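Local coordinates for protein glutamate receptor 1 (Adineta vaga, PDB 4IO7) that probably forms a ligand-gated ion channel, of which this ligand-binding domain holds amino acids such as L-glutamate and phenylalanine between two lobes, at residues Thr65-Leu70 against Gly134-Thr139; Ile81-Ile86 against Phe207-Pro212. All coordinates share one frame; numbering follows the deposited sequence.

Contact 1: residues Thr65-Leu70 against Gly134-Thr139. With PHE (phenylalanine), chain F.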
# COMPACT_ATOMS: atom_id res chain seq x y z
N THR B 65 20.38 13.89 9.02
CA THR B 65 19.86 13.84 7.64
C THR B 65 18.35 13.69 7.75
O THR B 65 17.85 12.93 8.58
CB THR B 65 20.45 12.67 6.82
OG1 THR B 65 21.81 12.91 6.52
CG2 THR B 65 19.69 12.44 5.46
N SER B 66 17.61 14.46 6.95
CA SER B 66 16.16 14.35 6.93
C SER B 66 15.77 13.29 5.88
O SER B 66 16.61 12.87 5.10
CB SER B 66 15.54 15.70 6.57
OG SER B 66 15.88 16.06 5.25
N TYR B 67 14.52 12.87 5.88
CA TYR B 67 14.06 11.90 4.89
C TYR B 67 14.07 12.56 3.51
O TYR B 67 14.50 11.98 2.53
CB TYR B 67 12.69 11.38 5.28
CG TYR B 67 12.81 10.34 6.36
CD1 TYR B 67 13.10 10.71 7.67
CD2 TYR B 67 12.70 8.99 6.07
CE1 TYR B 67 13.24 9.76 8.68
CE2 TYR B 67 12.88 8.02 7.08
CZ TYR B 67 13.13 8.43 8.37
OH TYR B 67 13.26 7.51 9.36
N THR B 68 13.66 13.82 3.46
CA THR B 68 13.80 14.59 2.24
C THR B 68 15.24 14.68 1.77
O THR B 68 15.49 14.52 0.58
CB THR B 68 13.25 16.04 2.45
OG1 THR B 68 11.83 15.97 2.55
CG2 THR B 68 13.65 16.95 1.29
N GLY B 69 16.19 14.91 2.68
CA GLY B 69 17.60 15.00 2.34
C GLY B 69 18.16 13.70 1.76
O GLY B 69 18.95 13.69 0.83
N LEU B 70 17.70 12.58 2.31
CA LEU B 70 18.06 11.27 1.80
C LEU B 70 17.56 11.05 0.34
O LEU B 70 18.30 10.57 -0.52
CB LEU B 70 17.50 10.20 2.74
CG LEU B 70 17.75 8.77 2.26
CD1 LEU B 70 19.23 8.47 2.21
CD2 LEU B 70 17.01 7.77 3.14
N GLY B 134 5.79 19.80 17.96
CA GLY B 134 7.07 19.43 17.37
C GLY B 134 6.93 18.65 16.08
O GLY B 134 6.22 17.63 16.02
N ILE B 135 7.58 19.13 15.03
CA ILE B 135 7.51 18.50 13.72
C ILE B 135 8.92 18.21 13.20
O ILE B 135 9.78 19.10 13.17
CB ILE B 135 6.82 19.42 12.70
CG1 ILE B 135 5.34 19.62 13.08
CG2 ILE B 135 6.95 18.82 11.29
CD1 ILE B 135 4.49 18.37 13.01
N ARG B 136 9.16 16.97 12.79
CA ARG B 136 10.48 16.62 12.27
C ARG B 136 10.59 17.15 10.86
O ARG B 136 9.81 16.81 10.00
CB ARG B 136 10.73 15.11 12.31
CG ARG B 136 11.68 14.77 13.44
CD ARG B 136 12.41 13.50 13.20
NE ARG B 136 13.49 13.60 12.22
CZ ARG B 136 14.14 12.53 11.79
NH1 ARG B 136 13.78 11.36 12.27
NH2 ARG B 136 15.12 12.60 10.89
N ILE B 137 11.52 18.06 10.66
CA ILE B 137 11.67 18.73 9.38
C ILE B 137 12.15 17.78 8.30
O ILE B 137 12.89 16.82 8.56
CB ILE B 137 12.70 19.84 9.47
CG1 ILE B 137 14.08 19.24 9.77
CG2 ILE B 137 12.27 20.83 10.53
CD1 ILE B 137 15.16 20.26 10.06
N GLY B 138 11.72 18.03 7.07
CA GLY B 138 12.05 17.19 5.94
C GLY B 138 11.40 15.82 6.00
O GLY B 138 12.00 14.83 5.63
N THR B 139 10.14 15.77 6.42
CA THR B 139 9.39 14.55 6.51
C THR B 139 7.98 14.75 6.05
O THR B 139 7.50 15.87 5.95
CB THR B 139 9.30 14.01 7.97
OG1 THR B 139 8.57 14.94 8.79
CG2 THR B 139 10.66 13.82 8.54
N PHE F . 8.20 8.26 6.98
CA PHE F . 8.63 9.67 7.15
C PHE F . 9.06 10.24 5.81
O PHE F . 9.40 9.49 4.88
CB PHE F . 9.82 9.81 8.08
CG PHE F . 9.50 9.58 9.53
CD1 PHE F . 8.86 10.57 10.28
CD2 PHE F . 9.87 8.38 10.16
CE1 PHE F . 8.58 10.37 11.65
CE2 PHE F . 9.59 8.15 11.51
CZ PHE F . 8.94 9.14 12.26
OXT PHE F . 9.14 11.48 5.72

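Contact 2: residues Ile81-Ile86 against Phe207-Pro212. With PHE (phenylalanine), chain F.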
# COMPACT_ATOMS: atom_id res chain seq x y z
N ILE B 81 19.96 2.97 -4.40
CA ILE B 81 18.61 2.85 -3.84
C ILE B 81 18.66 3.29 -2.37
O ILE B 81 19.73 3.48 -1.81
CB ILE B 81 18.02 1.43 -3.94
CG1 ILE B 81 18.83 0.43 -3.11
CG2 ILE B 81 17.91 0.97 -5.39
CD1 ILE B 81 18.18 -0.95 -3.08
N ALA B 82 17.49 3.50 -1.78
CA ALA B 82 17.41 3.86 -0.38
C ALA B 82 16.23 3.09 0.22
O ALA B 82 15.14 3.06 -0.36
CB ALA B 82 17.26 5.34 -0.19
N ILE B 83 16.50 2.42 1.33
CA ILE B 83 15.53 1.54 1.97
C ILE B 83 15.35 1.97 3.41
O ILE B 83 16.32 2.10 4.18
CB ILE B 83 16.00 0.06 1.98
CG1 ILE B 83 16.34 -0.41 0.57
CG2 ILE B 83 14.92 -0.82 2.60
CD1 ILE B 83 16.76 -1.87 0.50
N GLY B 84 14.09 2.20 3.77
CA GLY B 84 13.75 2.58 5.12
C GLY B 84 12.27 2.82 5.26
O GLY B 84 11.47 2.41 4.42
N ASP B 85 11.92 3.47 6.37
CA ASP B 85 10.57 3.88 6.61
C ASP B 85 10.30 5.21 5.85
O ASP B 85 10.06 6.25 6.45
CB ASP B 85 10.28 3.97 8.12
CG ASP B 85 11.31 4.77 8.91
OD1 ASP B 85 12.46 5.02 8.47
OD2 ASP B 85 10.94 5.11 10.07
N ILE B 86 10.34 5.13 4.54
CA ILE B 86 10.32 6.30 3.66
C ILE B 86 8.99 6.38 2.94
O ILE B 86 8.65 5.49 2.15
CB ILE B 86 11.44 6.22 2.61
CG1 ILE B 86 12.78 5.99 3.31
CG2 ILE B 86 11.44 7.47 1.71
CD1 ILE B 86 13.90 5.56 2.39
N PHE B 207 5.09 2.97 2.52
CA PHE B 207 6.53 3.07 2.43
C PHE B 207 6.99 2.32 1.18
O PHE B 207 6.46 1.25 0.88
CB PHE B 207 7.23 2.38 3.60
CG PHE B 207 7.00 3.01 4.96
CD1 PHE B 207 6.81 4.37 5.13
CD2 PHE B 207 6.99 2.22 6.08
CE1 PHE B 207 6.61 4.92 6.42
CE2 PHE B 207 6.79 2.74 7.35
CZ PHE B 207 6.60 4.10 7.53
N GLY B 208 8.01 2.84 0.52
CA GLY B 208 8.55 2.20 -0.67
C GLY B 208 10.06 2.36 -0.69
O GLY B 208 10.59 3.29 -0.08
N ILE B 209 10.74 1.46 -1.40
CA ILE B 209 12.16 1.63 -1.70
C ILE B 209 12.33 2.71 -2.77
O ILE B 209 11.70 2.70 -3.85
CB ILE B 209 12.80 0.32 -2.12
CG1 ILE B 209 12.76 -0.71 -0.96
CG2 ILE B 209 14.27 0.57 -2.58
CD1 ILE B 209 13.19 -2.17 -1.39
N VAL B 210 13.22 3.65 -2.50
CA VAL B 210 13.51 4.71 -3.45
C VAL B 210 14.51 4.25 -4.47
O VAL B 210 15.56 3.69 -4.11
CB VAL B 210 14.11 5.95 -2.72
CG1 VAL B 210 14.32 7.09 -3.70
CG2 VAL B 210 13.20 6.38 -1.59
N THR B 211 14.22 4.53 -5.74
CA THR B 211 15.13 4.19 -6.81
C THR B 211 15.20 5.42 -7.73
O THR B 211 14.35 6.32 -7.64
CB THR B 211 14.61 3.00 -7.66
OG1 THR B 211 13.57 3.46 -8.55
CG2 THR B 211 14.02 1.85 -6.80
N PRO B 212 16.18 5.46 -8.62
CA PRO B 212 16.17 6.50 -9.64
C PRO B 212 14.94 6.38 -10.53
O PRO B 212 14.40 5.28 -10.67
CB PRO B 212 17.43 6.20 -10.47
CG PRO B 212 18.32 5.40 -9.56
CD PRO B 212 17.35 4.55 -8.76
N PHE F . 8.20 8.26 6.98
CA PHE F . 8.63 9.67 7.15
C PHE F . 9.06 10.24 5.81
O PHE F . 9.40 9.49 4.88
CB PHE F . 9.82 9.81 8.08
CG PHE F . 9.50 9.58 9.53
CD1 PHE F . 8.86 10.57 10.28
CD2 PHE F . 9.87 8.38 10.16
CE1 PHE F . 8.58 10.37 11.65
CE2 PHE F . 9.59 8.15 11.51
CZ PHE F . 8.94 9.14 12.26
OXT PHE F . 9.14 11.48 5.72
O HOH W 1 11.95 1.75 1.71

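Contact 1: residues Thr65-Leu70 against Gly134-Thr139
Two torsions bring the Tyr-67 ring and the Arg-136 guanidinium together beside the bound phenylalanine. In Tyr-67, CG stands anti to the carbonyl carbon and beside the backbone N (chi1 -79°), which swings the ring off the first turn of its helix and against the ligand's CB. Arg-136 bends back at chi3 (76°), bringing its guanidinium to the ring's edge, with NH1 near the ring plane and 4.0 Å from Tyr-67 CE1. Over one ring face lies the ligand's CB, 3.4 Å from Tyr-67 CD1, so a broad aromatic suits a site where an aliphatic carbon must be covered. The ring's polar end turns to Asp-85, whose OD1 is hydrogen-bonded to OH. Reducing Tyr-67 to a valine would probably uncover the ligand's CB and leave that carboxylate oxygen without its hydroxyl partner.

At the start of the helix, the backbones meet at Gly-138. Its O accepts from Thr-68 N at 2.9 Å along a nearly straight N-H path (164°), while Thr-68 OG1 makes at most a weak approach to the same oxygen, at 3.3 Å. Glycine fits here because its phi is positive and a side chain would collide with Ser-66 CB, which packs 3.5 Å from Ile-137 O. Ser-66 is the N-cap of helix 67-75, its OG accepting from Gly-69 N at 2.8 Å; Thr-139 is the N-cap of helix 140-149, and its CA lies 3.2 Å from the ligand's OXT. These two helices start on opposing lobes of the clamshell and meet beside the ligand, which is hydrogen-bonded to Ala-140 N and Arg-92. A backbone bond from lobe to lobe here implies that closure and binding are probably coupled: opening would probably break it and part Thr-139 and Ala-140 from the ligand.

Contact 2: residues Ile81-Ile86 against Phe207-Pro212
Ala-82 O accepts from Val-210 N at 2.9 Å in the carbonyl plane and has Ile-209 CA in a longer CA-H...O contact. Val-210 O answers with a bond from Ala-82 N at 3.0 Å, so Ala-82 and Val-210 form a hydrogen-bonded antiparallel pair, a single bridge. Beyond it the chains part, and water 1 fills in, accepting from Gly-84 N at 3.0 Å and donating weakly to Gly-208 O. They rejoin where Gly-208 N gives a bond of 3.2 Å to Ile-86 O, almost in line with the C=O.

Beta-branched isoleucine and valine suit the extended backbone and bring methyls to buried flanks where a polar end would need a partner. Ile-83 and Ile-209 lie side by side, CG1 of the former 3.9 Å from CG2 of the latter, while Ile-86 and Val-210 cross at about a right angle through their CG2 methyls. Phe-207, with CG anti to its carbonyl carbon (chi1 -66°), lays its ring against Asp-85: CA stands above the ring centre, and CB makes a CH-pi contact 4.0 Å from the centroid. An inverse gamma turn centred on Asp-85 presents its O to the ligand's N, which bonds to it at 2.8 Å, and Ser-17 holds OD2 of its carboxylate.

Leu-70 and Leu-74 of helix 67-75 pack on Ala-82, and Val-41, Leu-44 and Ile-45 of helix 40-52 on Ile-83. Strand 9-14 bonds to Ile-81 and Ile-83. Strand 97-112 runs antiparallel to strand 200-211, and the two probably form the crossovers between lobes, as in periplasmic-binding-protein-like domains.

Overall arrangement
Contact 2 is fully buried, whereas contact 1, beside the ligand between the lobes, is only partly so; their centres lie 14 Å apart, and both touch the bound phenylalanine. Helix 67-75 leads along the chain into strand 81-82, so one lobe supplies a segment to each contact. Leu-70 of that helix packs its CD2 on Ile-86 CD1 and Ala-82 CB, joining the two sites through a hydrophobic layer. Chemistry follows position: contact 2 relies on a single antiparallel bridge, one further backbone bond and aliphatic packing, while contact 1 joins the lobes by one sound backbone bond between two helix starts, with the tyrosine face turned to the ligand, as would suit a junction that probably opens and closes.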